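Glycoside transferase (Listeria monocytogenes, PDB 6R2M) is probably an extracellular glycoside hydrolase that acts on exopolysaccharide, with transferase activity also possible. Local coordinates at residues T133-P143 with M168-A177; K154-Y162 with T191-F199. One frame throughout, in Å; residues are numbered along the deposited sequence.

From the N terminus, the last turn of helix 120-136 and the hairpin of strands 138-139 and 142-143 after it form the first segment of contact 1. The chain then runs through 154-162, the first half of contact 2, before helix 165-170 brings 168-177 back against 133-143 and closes contact 1. Helix 179-183 follows, and 191-199 returns to pair with 154-162. The two closures therefore cross, their segments alternating along the chain. Contact 1 ties a helix end and a hairpin to the turn after helix 165-170; contact 2 builds a small antiparallel sheet. Their centres lie about 14 Å apart, and Lys154 NZ probably bonds Tyr136 O.

Contact 1: residues T133-P143 with M168-A177; sequences TKKYSAEQGVP and MQQINYRDKA
Lys134 lies along Tyr173 and reaches past it to the end of helix 165-170. With CG anti to the backbone N (chi1 172°) and the chain extended beyond it, the side chain sets CG over one face of the Tyr173 ring, a CH-pi contact 4.1 Å from the centroid. Its ammonium then bonds two carbonyls: NZ to Ile171 O at 3.0 Å, nearly in line with the C=O, and NZ to Asn172 O at 3.1 Å, from above the carbonyl plane. Both carbonyls sit at the Schellman motif that ends the helix, with Asn172 as C-prime residue and Tyr173 N bonded back to Met168 O. Met168 CE lies against the opposite ring face, toward the rim, and also touches Pro143 CG at 3.9 Å. Water 1 accepts a hydrogen bond from Tyr173 OH (2.7 Å) and donates to Thr133 O and Ser137 O. At the type I' turn 139-142, Lys176 NZ bonds Gln140 O at 2.9 Å in the carbonyl plane, while Lys176 CD lies over the centre of the Arg174 guanidinium. Ala177 CB packs on Pro143 CD at 3.7 Å. The contact joins helix 120-136 and hairpin 138-143 to the turn after helix 165-170, with Phe104 of helix 100-116 against Met168 and Tyr173.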
loop_
_atom_site.group_PDB
_atom_site.type_symbol
_atom_site.label_atom_id
_atom_site.label_comp_id
_atom_site.label_asym_id
_atom_site.label_seq_id
_atom_site.Cartn_x
_atom_site.Cartn_y
_atom_site.Cartn_z
ATOM N N THR A 133 14.553 -8.884 2.764
ATOM C CA THR A 133 13.330 -8.762 3.551
ATOM C C THR A 133 12.793 -10.129 3.965
ATOM O O THR A 133 12.387 -10.336 5.116
ATOM C CB THR A 133 12.274 -8.005 2.749
ATOM O OG1 THR A 133 12.705 -6.658 2.549
ATOM C CG2 THR A 133 10.934 -8.025 3.483
ATOM N N LYS A 134 12.758 -11.068 3.023
ATOM C CA LYS A 134 12.303 -12.421 3.333
ATOM C C LYS A 134 13.179 -13.080 4.391
ATOM O O LYS A 134 12.679 -13.812 5.258
ATOM C CB LYS A 134 12.285 -13.255 2.056
ATOM C CG LYS A 134 12.000 -14.740 2.267
ATOM C CD LYS A 134 12.059 -15.471 0.930
ATOM C CE LYS A 134 12.212 -16.969 1.084
ATOM N NZ LYS A 134 12.347 -17.583 -0.264
ATOM N N LYS A 135 14.489 -12.826 4.335
ATOM C CA LYS A 135 15.423 -13.499 5.236
ATOM C C LYS A 135 15.284 -13.001 6.675
ATOM O O LYS A 135 15.241 -13.804 7.619
ATOM C CB LYS A 135 16.855 -13.320 4.728
ATOM C CG LYS A 135 17.930 -13.904 5.651
ATOM C CD LYS A 135 19.296 -13.827 4.992
ATOM C CE LYS A 135 20.366 -14.400 5.908
ATOM N NZ LYS A 135 21.720 -14.220 5.327
ATOM N N TYR A 136 15.204 -11.685 6.866
ATOM C CA TYR A 136 15.313 -11.110 8.201
ATOM C C TYR A 136 13.982 -10.717 8.822
ATOM O O TYR A 136 13.829 -10.824 10.042
ATOM C CB TYR A 136 16.238 -9.885 8.173
ATOM C CG TYR A 136 17.685 -10.281 8.018
ATOM C CD1 TYR A 136 18.391 -10.804 9.090
ATOM C CD2 TYR A 136 18.326 -10.184 6.791
ATOM C CE1 TYR A 136 19.713 -11.197 8.952
ATOM C CE2 TYR A 136 19.662 -10.575 6.642
ATOM C CZ TYR A 136 20.340 -11.078 7.731
ATOM O OH TYR A 136 21.653 -11.465 7.596
ATOM N N SER A 137 13.010 -10.256 8.036
ATOM C CA SER A 137 11.742 -9.813 8.612
ATOM C C SER A 137 10.725 -10.961 8.657
ATOM O O SER A 137 9.611 -10.896 8.144
ATOM C CB SER A 137 11.221 -8.605 7.844
ATOM O OG SER A 137 10.277 -7.923 8.650
ATOM N N ALA A 138 11.131 -12.041 9.318
ATOM C CA ALA A 138 10.361 -13.278 9.304
ATOM C C ALA A 138 10.783 -14.123 10.491
ATOM O O ALA A 138 11.919 -14.043 10.952
ATOM C CB ALA A 138 10.579 -14.068 8.013
ATOM N N GLU A 139 9.854 -14.943 10.971
ATOM C CA GLU A 139 10.115 -15.892 12.044
ATOM C C GLU A 139 9.765 -17.268 11.501
ATOM O O GLU A 139 8.593 -17.548 11.221
ATOM C CB GLU A 139 9.314 -15.542 13.296
ATOM C CG GLU A 139 9.406 -16.579 14.411
ATOM C CD GLU A 139 10.828 -16.802 14.903
ATOM O OE1 GLU A 139 11.659 -15.882 14.781
ATOM O OE2 GLU A 139 11.113 -17.905 15.421
ATOM N N GLN A 140 10.796 -18.095 11.301
ATOM C CA GLN A 140 10.650 -19.450 10.766
ATOM C C GLN A 140 9.945 -19.458 9.411
ATOM O O GLN A 140 9.128 -20.335 9.119
ATOM C CB GLN A 140 9.929 -20.357 11.762
ATOM C CG GLN A 140 10.795 -20.720 12.958
ATOM C CD GLN A 140 11.765 -21.845 12.657
ATOM O OE1 GLN A 140 12.607 -21.737 11.762
ATOM N NE2 GLN A 140 11.643 -22.943 13.399
ATOM N N GLY A 141 10.270 -18.472 8.575
ATOM C CA GLY A 141 9.735 -18.384 7.236
ATOM C C GLY A 141 8.418 -17.645 7.108
ATOM O O GLY A 141 7.946 -17.458 5.978
ATOM N N VAL A 142 7.814 -17.234 8.217
ATOM C CA VAL A 142 6.534 -16.527 8.223
ATOM C C VAL A 142 6.815 -15.040 8.450
ATOM O O VAL A 142 7.466 -14.703 9.444
ATOM C CB VAL A 142 5.599 -17.064 9.318
ATOM C CG1 VAL A 142 4.231 -16.392 9.254
ATOM C CG2 VAL A 142 5.500 -18.596 9.218
ATOM N N PRO A 143 6.328 -14.146 7.599
ATOM C CA PRO A 143 6.702 -12.736 7.751
ATOM C C PRO A 143 6.226 -12.156 9.074
ATOM O O PRO A 143 5.173 -12.526 9.600
ATOM C CB PRO A 143 6.011 -12.050 6.565
ATOM C CG PRO A 143 4.906 -13.006 6.159
ATOM C CD PRO A 143 5.470 -14.374 6.425
ATOM N N MET A 168 5.067 -11.404 -2.300
ATOM C CA MET A 168 5.539 -12.591 -1.594
ATOM C C MET A 168 5.714 -13.772 -2.536
ATOM O O MET A 168 6.629 -14.583 -2.345
ATOM C CB MET A 168 4.581 -12.945 -0.456
ATOM C CG MET A 168 4.519 -11.880 0.597
ATOM S SD MET A 168 3.295 -12.254 1.857
ATOM C CE MET A 168 3.951 -13.801 2.495
ATOM N N GLN A 169 4.861 -13.884 -3.557
ATOM C CA GLN A 169 5.043 -14.953 -4.532
ATOM C C GLN A 169 6.267 -14.703 -5.405
ATOM O O GLN A 169 6.929 -15.662 -5.828
ATOM C CB GLN A 169 3.777 -15.102 -5.380
ATOM C CG GLN A 169 2.556 -15.504 -4.568
ATOM C CD GLN A 169 1.257 -15.400 -5.345
ATOM O OE1 GLN A 169 1.155 -14.660 -6.321
ATOM N NE2 GLN A 169 0.247 -16.137 -4.896
ATOM N N GLN A 170 6.597 -13.436 -5.659
ATOM C CA GLN A 170 7.762 -13.105 -6.476
ATOM C C GLN A 170 9.061 -13.626 -5.863
ATOM O O GLN A 170 10.003 -13.958 -6.594
ATOM C CB GLN A 170 7.841 -11.593 -6.673
ATOM C CG GLN A 170 9.099 -11.142 -7.374
ATOM C CD GLN A 170 9.112 -11.535 -8.839
ATOM O OE1 GLN A 170 8.090 -11.451 -9.519
ATOM N NE2 GLN A 170 10.274 -11.975 -9.331
ATOM N N ILE A 171 9.135 -13.706 -4.536
ATOM C CA ILE A 171 10.341 -14.153 -3.852
ATOM C C ILE A 171 10.146 -15.522 -3.204
ATOM O O ILE A 171 10.985 -15.959 -2.419
ATOM C CB ILE A 171 10.821 -13.093 -2.838
ATOM C CG1 ILE A 171 12.315 -13.252 -2.513
ATOM C CG2 ILE A 171 9.957 -13.068 -1.594
ATOM C CD1 ILE A 171 13.222 -12.937 -3.673
ATOM N N ASN A 172 9.057 -16.216 -3.535
ATOM C CA ASN A 172 8.853 -17.620 -3.156
ATOM C C ASN A 172 8.923 -17.852 -1.646
ATOM O O ASN A 172 9.648 -18.727 -1.167
ATOM C CB ASN A 172 9.862 -18.518 -3.872
ATOM C CG ASN A 172 9.728 -18.441 -5.371
ATOM O OD1 ASN A 172 10.621 -17.940 -6.067
ATOM N ND2 ASN A 172 8.608 -18.932 -5.881
ATOM N N TYR A 173 8.150 -17.082 -0.887
ATOM C CA TYR A 173 7.940 -17.459 0.504
ATOM C C TYR A 173 7.406 -18.885 0.572
ATOM O O TYR A 173 6.657 -19.328 -0.304
ATOM C CB TYR A 173 6.943 -16.521 1.184
ATOM C CG TYR A 173 7.493 -15.205 1.695
ATOM C CD1 TYR A 173 7.663 -14.130 0.829
ATOM C CD2 TYR A 173 7.781 -15.015 3.040
ATOM C CE1 TYR A 173 8.121 -12.920 1.269
ATOM C CE2 TYR A 173 8.260 -13.790 3.497
ATOM C CZ TYR A 173 8.421 -12.746 2.595
ATOM O OH TYR A 173 8.884 -11.514 2.992
ATOM N N ARG A 174 7.808 -19.602 1.617
ATOM C CA ARG A 174 7.316 -20.955 1.842
ATOM C C ARG A 174 5.809 -20.951 2.075
ATOM O O ARG A 174 5.206 -19.926 2.396
ATOM C CB ARG A 174 8.022 -21.590 3.034
ATOM C CG ARG A 174 9.531 -21.662 2.880
ATOM C CD ARG A 174 10.215 -21.871 4.227
ATOM N NE ARG A 174 9.864 -23.150 4.841
ATOM C CZ ARG A 174 10.074 -23.444 6.121
ATOM N NH1 ARG A 174 10.628 -22.550 6.926
ATOM N NH2 ARG A 174 9.718 -24.629 6.600
ATOM N N ASP A 175 5.200 -22.128 1.908
ATOM C CA ASP A 175 3.747 -22.236 2.012
ATOM C C ASP A 175 3.253 -21.774 3.373
ATOM O O ASP A 175 2.183 -21.163 3.473
ATOM C CB ASP A 175 3.299 -23.679 1.766
ATOM C CG ASP A 175 3.493 -24.122 0.325
ATOM O OD1 ASP A 175 3.634 -23.262 -0.570
ATOM O OD2 ASP A 175 3.489 -25.352 0.092
ATOM N N LYS A 176 4.015 -22.066 4.428
ATOM C CA LYS A 176 3.607 -21.737 5.788
ATOM C C LYS A 176 3.479 -20.234 5.994
ATOM O O LYS A 176 2.730 -19.802 6.882
ATOM C CB LYS A 176 4.608 -22.323 6.795
ATOM C CG LYS A 176 6.022 -21.774 6.630
ATOM C CD LYS A 176 6.991 -22.374 7.648
ATOM C CE LYS A 176 6.477 -22.210 9.071
ATOM N NZ LYS A 176 7.511 -22.586 10.078
ATOM N N ALA A 177 4.174 -19.435 5.177
ATOM C CA ALA A 177 4.106 -17.987 5.296
ATOM C C ALA A 177 2.702 -17.469 5.047
ATOM O O ALA A 177 2.371 -16.363 5.494
ATOM C CB ALA A 177 5.076 -17.325 4.313
HETATM O O HOH W 1 9.867 -11.266 5.488
HETATM O O HOH W 2 11.193 -23.829 9.610
HETATM O O HOH W 3 9.324 -18.236 3.635
#

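Contact 2: residues K154-Y162 with T191-F199; sequences KADTLHLSY and TEVFQNEQF
Glu192 O is gripped by two donors: Leu160 N at 2.9 Å, nearly straight at 168°, and water 5, which also accepts from Ser161 N. This carbonyl lies at one end of a three-stranded antiparallel sheet in which strand 193-195 runs between 158-159 and 198-200. Between 158-159 and 193-195, Leu158 and Phe194 form a hydrogen-bonded pair: Phe194 N to Leu158 O is 2.8 Å, and Leu158 N to Phe194 O is 2.9 Å, in the carbonyl plane. Beside them, His159 and Val193 make a non-hydrogen-bonded pair. Their side chains lie side by side, and Val193 CG2 sits over a face of the imidazole, 3.9 Å from the centroid in a CH-pi contact; a bond from His159 ND1 to Asp145 helps fix that ring. Glu192 and Val193 both face Gln200, forming a classic beta bulge against the third strand. Near the hairpin turn, Gln195 extends from a CG anti to its backbone N (chi1 178°), bringing CG to 3.2 Å from Asp156 O. The Gln195 and Asp156 side chains run side by side, their planes 35° apart, with Gln195 NE2 still 3.8 Å from Asp156 OD1, while Gln195 OE1 bonds Gln200. Pro180 of helix 179-183 touches Leu158, Leu160 and Phe194. Leu160 CD1 meets the edge of the Phe199 ring at CE1, 4.0 Å away, while Phe194 CD1 lies over a face of that ring, toward its rim.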
loop_
_atom_site.group_PDB
_atom_site.type_symbol
_atom_site.label_atom_id
_atom_site.label_comp_id
_atom_site.label_asym_id
_atom_site.label_seq_id
_atom_site.Cartn_x
_atom_site.Cartn_y
_atom_site.Cartn_z
ATOM N N LYS A 154 13.693 -9.027 15.599
ATOM C CA LYS A 154 12.518 -9.095 14.740
ATOM C C LYS A 154 11.267 -8.665 15.504
ATOM O O LYS A 154 11.178 -8.811 16.727
ATOM C CB LYS A 154 12.324 -10.519 14.204
ATOM C CG LYS A 154 13.546 -11.135 13.508
ATOM C CD LYS A 154 13.663 -12.627 13.829
ATOM C CE LYS A 154 14.382 -13.409 12.735
ATOM N NZ LYS A 154 15.240 -12.552 11.879
ATOM N N ALA A 155 10.290 -8.139 14.769
ATOM C CA ALA A 155 8.979 -7.887 15.354
ATOM C C ALA A 155 8.332 -9.199 15.793
ATOM O O ALA A 155 8.582 -10.264 15.223
ATOM C CB ALA A 155 8.066 -7.174 14.353
ATOM N N ASP A 156 7.478 -9.122 16.813
ATOM C CA ASP A 156 6.741 -10.301 17.245
ATOM C C ASP A 156 5.281 -10.251 16.815
ATOM O O ASP A 156 4.467 -11.034 17.310
ATOM C CB ASP A 156 6.848 -10.495 18.759
ATOM C CG ASP A 156 6.445 -9.266 19.545
ATOM O OD1 ASP A 156 5.699 -8.409 19.017
ATOM O OD2 ASP A 156 6.872 -9.159 20.716
ATOM N N THR A 157 4.933 -9.346 15.902
ATOM C CA THR A 157 3.587 -9.266 15.363
ATOM C C THR A 157 3.650 -9.360 13.849
ATOM O O THR A 157 4.634 -8.942 13.228
ATOM C CB THR A 157 2.871 -7.945 15.732
ATOM O OG1 THR A 157 3.645 -6.824 15.283
ATOM C CG2 THR A 157 2.688 -7.832 17.223
ATOM N N LEU A 158 2.575 -9.879 13.256
ATOM C CA LEU A 158 2.293 -9.664 11.841
ATOM C C LEU A 158 0.934 -8.996 11.727
ATOM O O LEU A 158 -0.081 -9.587 12.097
ATOM C CB LEU A 158 2.300 -10.967 11.045
ATOM C CG LEU A 158 1.825 -10.838 9.597
ATOM C CD1 LEU A 158 2.783 -9.953 8.786
ATOM C CD2 LEU A 158 1.650 -12.209 8.928
ATOM N N HIS A 159 0.917 -7.772 11.217
ATOM C CA HIS A 159 -0.329 -7.143 10.823
ATOM C C HIS A 159 -0.682 -7.607 9.417
ATOM O O HIS A 159 0.109 -7.429 8.481
ATOM C CB HIS A 159 -0.200 -5.629 10.906
ATOM C CG HIS A 159 -0.214 -5.122 12.314
ATOM N ND1 HIS A 159 0.840 -5.323 13.181
ATOM C CD2 HIS A 159 -1.162 -4.457 13.018
ATOM C CE1 HIS A 159 0.545 -4.790 14.355
ATOM N NE2 HIS A 159 -0.662 -4.256 14.283
ATOM N N LEU A 160 -1.868 -8.208 9.264
ATOM C CA LEU A 160 -2.230 -8.781 7.974
ATOM C C LEU A 160 -2.350 -7.719 6.889
ATOM O O LEU A 160 -2.230 -8.041 5.698
ATOM C CB LEU A 160 -3.536 -9.555 8.104
ATOM C CG LEU A 160 -3.434 -10.753 9.045
ATOM C CD1 LEU A 160 -4.779 -11.429 9.182
ATOM C CD2 LEU A 160 -2.388 -11.724 8.527
ATOM N N SER A 161 -2.591 -6.464 7.269
ATOM C CA SER A 161 -2.652 -5.388 6.286
ATOM C C SER A 161 -1.301 -5.094 5.648
ATOM O O SER A 161 -1.247 -4.326 4.685
ATOM C CB SER A 161 -3.211 -4.119 6.935
ATOM O OG SER A 161 -2.293 -3.589 7.888
ATOM N N TYR A 162 -0.223 -5.676 6.158
ATOM C CA TYR A 162 1.094 -5.524 5.575
ATOM C C TYR A 162 1.368 -6.553 4.482
ATOM O O TYR A 162 2.418 -6.481 3.834
ATOM C CB TYR A 162 2.158 -5.649 6.667
ATOM C CG TYR A 162 2.465 -4.385 7.454
ATOM C CD1 TYR A 162 1.540 -3.338 7.548
ATOM C CD2 TYR A 162 3.694 -4.241 8.090
ATOM C CE1 TYR A 162 1.844 -2.189 8.279
ATOM C CE2 TYR A 162 3.998 -3.112 8.825
ATOM C CZ TYR A 162 3.079 -2.081 8.899
ATOM O OH TYR A 162 3.399 -0.947 9.623
ATOM N N THR A 191 -9.702 -9.941 12.196
ATOM C CA THR A 191 -8.669 -9.781 13.214
ATOM C C THR A 191 -7.380 -9.372 12.524
ATOM O O THR A 191 -6.865 -10.123 11.689
ATOM C CB THR A 191 -8.437 -11.089 13.962
ATOM O OG1 THR A 191 -8.283 -12.136 13.001
ATOM C CG2 THR A 191 -9.584 -11.406 14.889
ATOM N N GLU A 192 -6.850 -8.206 12.870
ATOM C CA GLU A 192 -5.762 -7.649 12.079
ATOM C C GLU A 192 -4.397 -8.212 12.432
ATOM O O GLU A 192 -3.470 -8.078 11.625
ATOM C CB GLU A 192 -5.702 -6.130 12.254
ATOM C CG GLU A 192 -6.971 -5.419 11.815
ATOM C CD GLU A 192 -7.915 -5.114 12.969
ATOM O OE1 GLU A 192 -7.891 -5.844 13.983
ATOM O OE2 GLU A 192 -8.679 -4.124 12.866
ATOM N N VAL A 193 -4.234 -8.810 13.606
ATOM C CA VAL A 193 -2.910 -9.107 14.139
ATOM C C VAL A 193 -2.748 -10.609 14.329
ATOM O O VAL A 193 -3.602 -11.268 14.934
ATOM C CB VAL A 193 -2.661 -8.371 15.469
ATOM C CG1 VAL A 193 -1.264 -8.681 15.981
ATOM C CG2 VAL A 193 -2.820 -6.871 15.292
ATOM N N PHE A 194 -1.628 -11.135 13.850
ATOM C CA PHE A 194 -1.255 -12.529 14.035
ATOM C C PHE A 194 -0.029 -12.542 14.939
ATOM O O PHE A 194 0.979 -11.904 14.628
ATOM C CB PHE A 194 -0.995 -13.180 12.671
ATOM C CG PHE A 194 -0.622 -14.636 12.735
ATOM C CD1 PHE A 194 -1.597 -15.611 12.864
ATOM C CD2 PHE A 194 0.705 -15.022 12.624
ATOM C CE1 PHE A 194 -1.252 -16.954 12.907
ATOM C CE2 PHE A 194 1.056 -16.363 12.668
ATOM C CZ PHE A 194 0.073 -17.326 12.814
ATOM N N GLN A 195 -0.149 -13.182 16.099
ATOM C CA GLN A 195 0.938 -13.178 17.072
ATOM C C GLN A 195 0.862 -14.475 17.855
ATOM O O GLN A 195 -0.223 -14.868 18.298
ATOM C CB GLN A 195 0.862 -11.975 18.019
ATOM C CG GLN A 195 1.968 -11.960 19.087
ATOM C CD GLN A 195 1.931 -10.719 19.957
ATOM O OE1 GLN A 195 0.935 -10.002 19.986
ATOM N NE2 GLN A 195 3.024 -10.459 20.673
ATOM N N ASN A 196 2.009 -15.132 18.013
ATOM C CA ASN A 196 2.079 -16.396 18.740
ATOM C C ASN A 196 1.065 -17.401 18.192
ATOM O O ASN A 196 0.357 -18.082 18.940
ATOM C CB ASN A 196 1.875 -16.158 20.236
ATOM C CG ASN A 196 2.440 -17.273 21.083
ATOM O OD1 ASN A 196 1.700 -18.062 21.664
ATOM N ND2 ASN A 196 3.764 -17.345 21.153
ATOM N N GLU A 197 0.972 -17.466 16.863
ATOM C CA GLU A 197 0.123 -18.413 16.145
ATOM C C GLU A 197 -1.374 -18.216 16.422
ATOM O O GLU A 197 -2.182 -19.108 16.134
ATOM C CB GLU A 197 0.554 -19.854 16.443
ATOM C CG GLU A 197 2.057 -20.055 16.235
ATOM C CD GLU A 197 2.532 -21.455 16.574
ATOM O OE1 GLU A 197 2.062 -22.415 15.928
ATOM O OE2 GLU A 197 3.382 -21.595 17.480
ATOM N N GLN A 198 -1.770 -17.051 16.940
ATOM C CA GLN A 198 -3.168 -16.733 17.200
ATOM C C GLN A 198 -3.503 -15.377 16.592
ATOM O O GLN A 198 -2.622 -14.576 16.275
ATOM C CB GLN A 198 -3.480 -16.703 18.703
ATOM C CG GLN A 198 -3.360 -18.043 19.397
ATOM C CD GLN A 198 -3.090 -17.880 20.878
ATOM O OE1 GLN A 198 -4.015 -17.740 21.678
ATOM N NE2 GLN A 198 -1.813 -17.887 21.250
ATOM N N PHE A 199 -4.797 -15.113 16.467
ATOM C CA PHE A 199 -5.299 -13.864 15.912
ATOM C C PHE A 199 -5.862 -12.981 17.011
ATOM O O PHE A 199 -6.504 -13.472 17.947
ATOM C CB PHE A 199 -6.394 -14.119 14.885
ATOM C CG PHE A 199 -5.923 -14.819 13.647
ATOM C CD1 PHE A 199 -5.314 -14.107 12.622
ATOM C CD2 PHE A 199 -6.104 -16.182 13.497
ATOM C CE1 PHE A 199 -4.908 -14.754 11.468
ATOM C CE2 PHE A 199 -5.691 -16.836 12.347
ATOM C CZ PHE A 199 -5.096 -16.116 11.326
HETATM O O HOH W 4 4.640 -14.018 17.140
HETATM O O HOH W 5 -3.502 -5.856 9.818
#